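Local coordinates for uncharacterized protein (Thermus thermophilus HB8, PDB 6SCE) that probably acts as a CARF-family CRISPR defence nuclease that cuts DNA once a cyclic oligoadenylate second messenger made by a Type III system activates it, at residues 308-313 with 416-421. Residues are numbered along the deposited sequence; the frame is centred on the assembly and turned at random.
Sequences AYLHAG and AEVPWE
The last turn of helix 303-312 lies against the chain where it leaves edge strand 415-417, with the CA atoms of His-311 and Val-418 5.7 Å apart. Just past the helix, Gly-313 turns to positive phi (49°). Across from Leu-310 the chain bends through an inverse gamma turn centred on Pro-419 and enters a 3-10 segment at Trp-420. The CB of Leu-310 is directed toward residues 416-421. Its CG sits anti to the carbonyl carbon (chi1 -64°), which brings CD1 to 3.8 Å from Trp-420 CE3, the two side chains crossing nearly at right angles. Lower on the same side chain, CB meets CG1 of Val-418 at 4.1 Å, and that methyl also lies over the centre of one face of the Trp-420 ring, 3.6 Å above its plane. The indole is held further by a hydrogen bond from NE1 to Asp-406 O. In the mixed, Rossmann-like sheet of this domain, strand 415-417 is an outermost strand, antiparallel to 407-410, so the contact joins a flanking helix to the sheet's margin. Pro-419 rests on the helix backbone, its CG 3.6 Å from Leu-310 O. One residue on, the His-311 imidazole reaches the strand: CE1 touches Ala-416 CB at 3.7 Å, and a water in the ring plane links ND1 (2.7 Å) to Glu-417 O, to which it donates.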
loop_
_atom_site.group_PDB
_atom_site.type_symbol
_atom_site.label_atom_id
_atom_site.label_comp_id
_atom_site.label_asym_id
_atom_site.label_seq_id
_atom_site.Cartn_x
_atom_site.Cartn_y
_atom_site.Cartn_z
ATOM N N ALA A 308 8.691 12.619 -3.594
ATOM C CA ALA A 308 8.841 13.927 -2.962
ATOM C C ALA A 308 10.310 14.272 -2.707
ATOM O O ALA A 308 10.721 15.429 -2.858
ATOM C CB ALA A 308 8.048 13.988 -1.675
ATOM N N TYR A 309 11.073 13.281 -2.274
ATOM C CA TYR A 309 12.519 13.438 -2.105
ATOM C C TYR A 309 13.196 13.792 -3.455
ATOM O O TYR A 309 14.002 14.710 -3.515
ATOM C CB TYR A 309 13.107 12.158 -1.523
ATOM C CG TYR A 309 14.596 12.084 -1.681
ATOM C CD1 TYR A 309 15.414 12.901 -0.929
ATOM C CD2 TYR A 309 15.175 11.253 -2.631
ATOM C CE1 TYR A 309 16.786 12.871 -1.097
ATOM C CE2 TYR A 309 16.547 11.202 -2.796
ATOM C CZ TYR A 309 17.341 12.027 -2.025
ATOM O OH TYR A 309 18.701 12.014 -2.170
ATOM N N LEU A 310 12.858 13.079 -4.523
ATOM C CA LEU A 310 13.475 13.338 -5.826
ATOM C C LEU A 310 13.129 14.743 -6.320
ATOM O O LEU A 310 13.988 15.461 -6.834
ATOM C CB LEU A 310 13.061 12.306 -6.857
ATOM C CG LEU A 310 13.504 10.874 -6.591
ATOM C CD1 LEU A 310 12.963 9.974 -7.679
ATOM C CD2 LEU A 310 15.011 10.786 -6.480
ATOM N N HIS A 311 11.878 15.145 -6.118
ATOM C CA HIS A 311 11.421 16.475 -6.551
ATOM C C HIS A 311 12.019 17.612 -5.718
ATOM O O HIS A 311 12.550 18.594 -6.272
ATOM C CB HIS A 311 9.899 16.503 -6.514
ATOM C CG HIS A 311 9.297 17.854 -6.728
ATOM N ND1 HIS A 311 9.307 18.489 -7.952
ATOM C CD2 HIS A 311 8.660 18.686 -5.873
ATOM C CE1 HIS A 311 8.680 19.648 -7.841
ATOM N NE2 HIS A 311 8.283 19.795 -6.591
ATOM N N ALA A 312 11.947 17.491 -4.399
ATOM C CA ALA A 312 12.244 18.628 -3.522
ATOM C C ALA A 312 13.736 18.796 -3.253
ATOM O O ALA A 312 14.164 19.906 -3.006
ATOM C CB ALA A 312 11.538 18.490 -2.201
ATOM N N GLY A 313 14.496 17.699 -3.270
ATOM C CA GLY A 313 15.919 17.730 -2.895
ATOM C C GLY A 313 16.142 18.462 -1.581
ATOM O O GLY A 313 16.874 19.438 -1.524
ATOM N N ALA A 416 4.212 18.703 -11.869
ATOM C CA ALA A 416 5.667 18.640 -11.961
ATOM C C ALA A 416 6.113 17.279 -12.441
ATOM O O ALA A 416 5.694 16.237 -11.910
ATOM C CB ALA A 416 6.328 18.977 -10.631
ATOM N N GLU A 417 6.922 17.281 -13.490
ATOM C CA GLU A 417 7.587 16.064 -13.936
ATOM C C GLU A 417 8.676 15.771 -12.920
ATOM O O GLU A 417 9.462 16.653 -12.574
ATOM C CB GLU A 417 8.222 16.299 -15.310
ATOM C CG GLU A 417 7.225 16.318 -16.442
ATOM C CD GLU A 417 6.505 14.992 -16.603
ATOM O OE1 GLU A 417 7.067 13.911 -16.287
ATOM O OE2 GLU A 417 5.358 15.037 -17.026
ATOM N N VAL A 418 8.704 14.540 -12.437
ATOM C CA VAL A 418 9.662 14.110 -11.427
ATOM C C VAL A 418 10.937 13.672 -12.126
ATOM O O VAL A 418 10.854 13.053 -13.182
ATOM C CB VAL A 418 9.073 12.936 -10.653
ATOM C CG1 VAL A 418 10.029 12.423 -9.576
ATOM C CG2 VAL A 418 7.789 13.396 -9.982
ATOM N N PRO A 419 12.108 13.970 -11.547
ATOM C CA PRO A 419 13.344 13.463 -12.182
ATOM C C PRO A 419 13.556 11.980 -11.847
ATOM O O PRO A 419 14.480 11.615 -11.130
ATOM C CB PRO A 419 14.446 14.340 -11.597
ATOM C CG PRO A 419 13.871 14.989 -10.382
ATOM C CD PRO A 419 12.367 14.915 -10.456
ATOM N N TRP A 420 12.723 11.133 -12.415
ATOM C CA TRP A 420 12.723 9.727 -12.049
ATOM C C TRP A 420 14.037 9.064 -12.429
ATOM O O TRP A 420 14.411 8.068 -11.816
ATOM C CB TRP A 420 11.621 8.984 -12.772
ATOM C CG TRP A 420 10.224 9.314 -12.323
ATOM C CD1 TRP A 420 9.234 9.838 -13.081
ATOM C CD2 TRP A 420 9.659 9.043 -11.043
ATOM N NE1 TRP A 420 8.078 9.944 -12.333
ATOM C CE2 TRP A 420 8.315 9.439 -11.087
ATOM C CE3 TRP A 420 10.164 8.497 -9.860
ATOM C CZ2 TRP A 420 7.465 9.334 -9.983
ATOM C CZ3 TRP A 420 9.298 8.372 -8.761
ATOM C CH2 TRP A 420 7.980 8.787 -8.846
ATOM N N GLU A 421 14.730 9.617 -13.426
ATOM C CA GLU A 421 16.023 9.076 -13.862
ATOM C C GLU A 421 17.072 9.093 -12.754
ATOM O O GLU A 421 18.060 8.378 -12.832
ATOM C CB GLU A 421 16.543 9.780 -15.139
ATOM C CG GLU A 421 17.017 11.217 -14.948
ATOM C CD GLU A 421 15.883 12.228 -14.818
ATOM O OE1 GLU A 421 14.694 11.850 -14.934
ATOM O OE2 GLU A 421 16.181 13.419 -14.598
HETATM O O HOH W 1 10.575 17.731 -10.226
#